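PDB 1I36: conserved protein from Methanothermobacter thermautotrophicus, which is of unknown function but binds NADP and resembles the 3-hydroxyacid dehydrogenases in structure, so it may be an oxidoreductase. Local coordinates for the interface of chains A and B. Sequence-based numbering; all coordinates share one arbitrary frame. Chains: chain A/B, Conserved hypothetical protein MTH1747.

Contact 1: the interface of chains A and B. Residues chain A 169, 172-173, 176, 193, 201; chain B 165, 169.
B:Tyr165 reaches into chain A because its CG stands anti to the backbone N (chi1 173°), which sends the ring toward chain A, alongside B:Val169. A:Leu193 has the other first torsion, with CG beside the backbone N (chi1 -75°), and turns its methyl CD2 toward that ring. A:Leu193 CD2 lies 3.6 Å from B:Tyr165 CD2. The tyrosine is the plug of this patch and loses 127 Å² of surface to chain A. One edge and both faces of its ring meet different things. The CE1 edge lies against the helix backbone, with A:Leu173 CA 3.8 Å from B:Tyr165 CE1 and A:Leu173 N in the plane of the ring. A:Phe201 comes from the opposite direction and brings its CE1/CZ edge in over one face of the tyrosine, toward the rim, with A:Phe201 CZ 4.1 Å from B:Tyr165 CZ. The phenol oxygen B:Tyr165 OH lies in the plane of the phenylalanine ring, 3.8 Å from A:Phe201 CE1. The other face of the tyrosine is covered by its own chain, where B:Val169 CG2 sits above the rim. The phenol end also meets A:Val169 CG1. At the root of the ring, A:Thr176 OG1 is 3.8 Å from B:Tyr165 CB. This hydroxyl hydrogen-bonds back to A:Leu172 O at 3.0 Å, which fixes its rotation. A:Leu172 CD1 rests on the backbone of B:Val169, 3.9 Å from its CA. Most of the patch belongs to the long helix 154-182 of both chains. Helix 186-194 and the loop holding A:Phe201 complete the socket in the helical C-terminal part of chain A.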
ATOM      1  N   VAL A 169       1.286  -0.168   4.796  1.00 19.69           N
ATOM      2  CA  VAL A 169       0.297  -0.910   4.001  1.00 18.95           C
ATOM      3  C   VAL A 169      -0.417  -1.952   4.877  1.00 20.49           C
ATOM      4  O   VAL A 169      -1.633  -2.170   4.737  1.00 17.25           O
ATOM      5  CB  VAL A 169       0.982  -1.607   2.793  1.00 22.00           C
ATOM      6  CG1 VAL A 169       0.030  -2.598   2.107  1.00 24.46           C
ATOM      7  CG2 VAL A 169       1.458  -0.548   1.798  1.00 19.14           C
ATOM      8  N   LEU A 172      -2.916  -0.085   6.928  1.00 19.44           N
ATOM      9  CA  LEU A 172      -4.006   0.403   6.076  1.00 20.05           C
ATOM     10  C   LEU A 172      -4.927  -0.768   5.728  1.00 21.32           C
ATOM     11  O   LEU A 172      -6.164  -0.649   5.773  1.00 19.91           O
ATOM     12  CB  LEU A 172      -3.461   1.029   4.788  1.00 18.17           C
ATOM     13  CG  LEU A 172      -2.709   2.357   4.915  1.00 21.93           C
ATOM     14  CD1 LEU A 172      -1.922   2.645   3.624  1.00 24.48           C
ATOM     15  CD2 LEU A 172      -3.681   3.531   5.212  1.00 20.96           C
ATOM     16  N   LEU A 173      -4.318  -1.909   5.437  1.00 16.76           N
ATOM     17  CA  LEU A 173      -5.080  -3.103   5.101  1.00 20.83           C
ATOM     18  C   LEU A 173      -5.935  -3.529   6.279  1.00 22.58           C
ATOM     19  O   LEU A 173      -7.137  -3.779   6.128  1.00 23.51           O
ATOM     20  CB  LEU A 173      -4.165  -4.243   4.734  1.00 23.17           C
ATOM     21  CG  LEU A 173      -4.940  -5.484   4.300  1.00 28.51           C
ATOM     22  CD1 LEU A 173      -5.577  -5.231   2.918  1.00 26.31           C
ATOM     23  CD2 LEU A 173      -3.991  -6.669   4.237  1.00 30.84           C
ATOM     24  N   THR A 176      -8.889  -1.128   6.917  1.00 18.71           N
ATOM     25  CA  THR A 176      -9.869  -1.271   5.833  1.00 21.29           C
ATOM     26  C   THR A 176     -10.676  -2.571   5.981  1.00 22.70           C
ATOM     27  O   THR A 176     -11.908  -2.550   5.885  1.00 21.26           O
ATOM     28  CB  THR A 176      -9.184  -1.252   4.456  1.00 21.26           C
ATOM     29  OG1 THR A 176      -8.636   0.041   4.237  1.00 19.75           O
ATOM     30  CG2 THR A 176     -10.182  -1.550   3.319  1.00 21.11           C
ATOM     31  N   LEU A 193     -10.136  -5.747  -4.426  1.00 27.59           N
ATOM     32  CA  LEU A 193      -8.727  -5.303  -4.428  1.00 29.14           C
ATOM     33  C   LEU A 193      -7.841  -6.131  -5.374  1.00 33.53           C
ATOM     34  O   LEU A 193      -6.982  -5.587  -6.064  1.00 33.87           O
ATOM     35  CB  LEU A 193      -8.144  -5.313  -3.020  1.00 28.65           C
ATOM     36  CG  LEU A 193      -8.613  -4.172  -2.113  1.00 26.66           C
ATOM     37  CD1 LEU A 193      -8.259  -4.491  -0.688  1.00 28.77           C
ATOM     38  CD2 LEU A 193      -8.014  -2.840  -2.552  1.00 28.60           C
ATOM     39  N   PHE A 201      -2.720 -10.512  -4.827  1.00 63.26           N
ATOM     40  CA  PHE A 201      -3.166  -9.671  -3.713  1.00 58.01           C
ATOM     41  C   PHE A 201      -3.804 -10.383  -2.517  1.00 58.00           C
ATOM     42  O   PHE A 201      -3.233 -10.385  -1.417  1.00 58.23           O
ATOM     43  CB  PHE A 201      -4.086  -8.540  -4.191  1.00 52.86           C
ATOM     44  CG  PHE A 201      -4.368  -7.515  -3.128  1.00 46.22           C
ATOM     45  CD1 PHE A 201      -3.477  -6.481  -2.911  1.00 44.53           C
ATOM     46  CD2 PHE A 201      -5.454  -7.652  -2.264  1.00 43.93           C
ATOM     47  CE1 PHE A 201      -3.641  -5.604  -1.848  1.00 40.39           C
ATOM     48  CE2 PHE A 201      -5.621  -6.775  -1.192  1.00 41.75           C
ATOM     49  CZ  PHE A 201      -4.709  -5.755  -0.986  1.00 40.90           C
TER
ATOM     50  N   TYR B 165      -8.550   2.315   0.772  1.00 22.52           N
ATOM     51  CA  TYR B 165      -7.270   1.623   0.842  1.00 22.79           C
ATOM     52  C   TYR B 165      -6.311   2.163  -0.207  1.00 21.77           C
ATOM     53  O   TYR B 165      -5.172   2.530   0.122  1.00 24.05           O
ATOM     54  CB  TYR B 165      -7.473   0.119   0.666  1.00 21.16           C
ATOM     55  CG  TYR B 165      -6.183  -0.647   0.556  1.00 20.35           C
ATOM     56  CD1 TYR B 165      -5.506  -1.067   1.701  1.00 19.76           C
ATOM     57  CD2 TYR B 165      -5.625  -0.938  -0.691  1.00 20.59           C
ATOM     58  CE1 TYR B 165      -4.294  -1.759   1.613  1.00 19.11           C
ATOM     59  CE2 TYR B 165      -4.408  -1.629  -0.790  1.00 21.98           C
ATOM     60  CZ  TYR B 165      -3.756  -2.028   0.375  1.00 21.41           C
ATOM     61  OH  TYR B 165      -2.549  -2.681   0.290  1.00 24.75           O
ATOM     62  N   VAL B 169      -2.728   4.089   0.393  1.00 18.39           N
ATOM     63  CA  VAL B 169      -1.468   3.566  -0.133  1.00 20.03           C
ATOM     64  C   VAL B 169      -0.764   4.660  -0.955  1.00 22.34           C
ATOM     65  O   VAL B 169       0.460   4.811  -0.887  1.00 21.23           O
ATOM     66  CB  VAL B 169      -1.711   2.286  -0.981  1.00 20.55           C
ATOM     67  CG1 VAL B 169      -0.462   1.897  -1.796  1.00 19.95           C
ATOM     68  CG2 VAL B 169      -2.121   1.158  -0.076  1.00 18.07           C
TER

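Contact 2: the interface of chains A and B. Residues chain A 175, 241-242, 244-245, 248; chain B 237-238.
The start of helix 238-248 in chain B is capped from the other chain by the carboxylate of A:Glu175, a residue of the long helix 154-182. The two carboxylate oxygens take two successive backbone N-H groups. B:Val237 N gives a nearly straight bond to A:Glu175 OE2, 2.8 Å long with 174° at the hydrogen. B:Met238 N gives a more bent one to A:Glu175 OE1, at 2.9 Å. Both donors come on the syn side, a little out of the carboxylate plane. The pair of bonds fixes the rotation of the carboxylate. The extended glutamate chain, with CG anti to the backbone N (chi1 176°), carries it to the helix start. A negative charge there would probably be steadied by the helix end. With an alanine in place of A:Glu175, the N-H groups of B:Val237 and B:Met238 would probably be left without this acceptor and the helix start would be less firmly held.

B:Val237 itself is pressed into helix 238-249 of chain A. Its CG1 lies 3.6 Å from A:Arg244 CB. A:Ile245 runs antiparallel alongside it, with CD1 3.8 Å from B:Val237 CB. B:Met238 bends at chi2 and chi3, which brings its sulfur SD to 3.6 Å from A:Cys241 CB. Its methyl CE reaches A:Ile242 CG1. A:Cys241 takes part in an interchain disulfide, and this packing lies beside the A:Cys241 end of that link. The other valine methyl, CG2, meets the ends of two basic side chains. The A:Lys248 amine end meets this methyl head-on, with NZ 3.7 Å from B:Val237 CG2. The same methyl sits over the centre of one face of the A:Arg244 guanidinium group, 4.0 Å from A:Arg244 CZ.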
ATOM      1  N   GLU A 175      -7.023  -1.816   8.949  1.00 20.69           N
ATOM      2  CA  GLU A 175      -8.134  -0.936   9.237  1.00 20.54           C
ATOM      3  C   GLU A 175      -9.259  -1.071   8.192  1.00 21.40           C
ATOM      4  O   GLU A 175     -10.444  -1.124   8.554  1.00 20.05           O
ATOM      5  CB  GLU A 175      -7.683   0.517   9.365  1.00 20.74           C
ATOM      6  CG  GLU A 175      -8.855   1.480   9.563  1.00 20.73           C
ATOM      7  CD  GLU A 175      -8.461   2.807  10.149  1.00 23.36           C
ATOM      8  OE1 GLU A 175      -8.138   3.738   9.390  1.00 23.74           O
ATOM      9  OE2 GLU A 175      -8.502   2.932  11.388  1.00 25.80           O
ATOM     10  N   CYS A 241      -0.346   7.725  12.764  1.00 29.16           N
ATOM     11  CA  CYS A 241      -1.555   6.906  12.647  1.00 26.74           C
ATOM     12  C   CYS A 241      -1.208   5.430  12.583  1.00 24.79           C
ATOM     13  O   CYS A 241      -1.853   4.604  13.239  1.00 25.66           O
ATOM     14  CB  CYS A 241      -2.362   7.332  11.420  1.00 28.16           C
ATOM     15  SG  CYS A 241      -3.017   9.042  11.525  1.00 32.53           S
ATOM     16  N   ILE A 242      -0.156   5.092  11.830  1.00 23.55           N
ATOM     17  CA  ILE A 242       0.267   3.700  11.706  1.00 21.99           C
ATOM     18  C   ILE A 242       0.614   3.137  13.086  1.00 23.72           C
ATOM     19  O   ILE A 242       0.250   2.004  13.403  1.00 22.63           O
ATOM     20  CB  ILE A 242       1.466   3.546  10.723  1.00 23.31           C
ATOM     21  CG1 ILE A 242       1.033   3.876   9.287  1.00 21.98           C
ATOM     22  CG2 ILE A 242       2.015   2.124  10.745  1.00 21.78           C
ATOM     23  CD1 ILE A 242       2.228   4.100   8.338  1.00 23.91           C
ATOM     24  N   ARG A 244      -0.587   4.135  15.939  1.00 32.72           N
ATOM     25  CA  ARG A 244      -1.844   3.946  16.663  1.00 35.11           C
ATOM     26  C   ARG A 244      -2.495   2.592  16.328  1.00 34.22           C
ATOM     27  O   ARG A 244      -3.035   1.930  17.221  1.00 33.97           O
ATOM     28  CB  ARG A 244      -2.806   5.094  16.394  1.00 38.65           C
ATOM     29  CG  ARG A 244      -2.313   6.439  16.912  1.00 43.79           C
ATOM     30  CD  ARG A 244      -3.425   7.466  16.929  1.00 46.28           C
ATOM     31  NE  ARG A 244      -4.505   6.975  17.773  1.00 51.55           N
ATOM     32  CZ  ARG A 244      -5.793   7.283  17.639  1.00 52.73           C
ATOM     33  NH1 ARG A 244      -6.197   8.118  16.685  1.00 49.93           N
ATOM     34  NH2 ARG A 244      -6.687   6.673  18.414  1.00 52.75           N
ATOM     35  N   ILE A 245      -2.403   2.152  15.065  1.00 31.60           N
ATOM     36  CA  ILE A 245      -2.969   0.859  14.664  1.00 31.51           C
ATOM     37  C   ILE A 245      -2.178  -0.275  15.329  1.00 33.17           C
ATOM     38  O   ILE A 245      -2.763  -1.219  15.882  1.00 31.46           O
ATOM     39  CB  ILE A 245      -2.941   0.641  13.113  1.00 30.92           C
ATOM     40  CG1 ILE A 245      -3.907   1.598  12.397  1.00 31.98           C
ATOM     41  CG2 ILE A 245      -3.247  -0.806  12.773  1.00 29.03           C
ATOM     42  CD1 ILE A 245      -5.369   1.332  12.652  1.00 33.20           C
ATOM     43  N   LYS A 248      -3.028  -0.858  18.812  1.00 53.69           N
ATOM     44  CA  LYS A 248      -4.229  -1.675  18.963  1.00 54.79           C
ATOM     45  C   LYS A 248      -3.955  -3.163  18.768  1.00 56.40           C
ATOM     46  O   LYS A 248      -4.411  -3.989  19.551  1.00 58.28           O
ATOM     47  CB  LYS A 248      -5.289  -1.270  17.946  1.00 53.35           C
ATOM     48  CG  LYS A 248      -5.888   0.088  18.134  1.00 52.55           C
ATOM     49  CD  LYS A 248      -6.957   0.305  17.076  1.00 51.16           C
ATOM     50  CE  LYS A 248      -7.693   1.586  17.320  1.00 51.22           C
ATOM     51  NZ  LYS A 248      -8.794   1.742  16.349  1.00 51.20           N
TER
ATOM     52  N   VAL B 237      -8.564   5.498  12.439  1.00 30.46           N
ATOM     53  CA  VAL B 237      -7.260   6.041  12.760  1.00 28.64           C
ATOM     54  C   VAL B 237      -6.516   6.606  11.540  1.00 26.96           C
ATOM     55  O   VAL B 237      -5.966   7.710  11.611  1.00 24.67           O
ATOM     56  CB  VAL B 237      -6.376   4.951  13.429  1.00 30.80           C
ATOM     57  CG1 VAL B 237      -4.919   5.429  13.539  1.00 32.21           C
ATOM     58  CG2 VAL B 237      -6.933   4.599  14.834  1.00 30.79           C
ATOM     59  N   MET B 238      -6.518   5.876  10.419  1.00 23.91           N
ATOM     60  CA  MET B 238      -5.769   6.306   9.239  1.00 23.11           C
ATOM     61  C   MET B 238      -6.202   7.525   8.435  1.00 24.06           C
ATOM     62  O   MET B 238      -5.348   8.299   7.976  1.00 20.64           O
ATOM     63  CB  MET B 238      -5.549   5.126   8.279  1.00 23.56           C
ATOM     64  CG  MET B 238      -4.828   3.919   8.885  1.00 26.40           C
ATOM     65  SD  MET B 238      -3.217   4.375   9.585  1.00 27.79           S
ATOM     66  CE  MET B 238      -2.499   5.198   8.220  1.00 23.93           C
TER

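Contact 1 and contact 2 lie about 13 Å apart, measured between the centres of their C-alpha atoms. Helix 154-182 of chain A serves both. A:Thr176 works in contact 1, and its neighbour A:Glu175 works in contact 2. Contact 1 is mainly apolar, while contact 2 adds hydrogen bonds to a helix start and lies beside the interchain disulfide. The interface is two-fold symmetric, so each contact occurs twice. Together they join the helical C-terminal parts of the two chains. The disulfide supports a dimer, though the structure alone does not show that it forms in the cell.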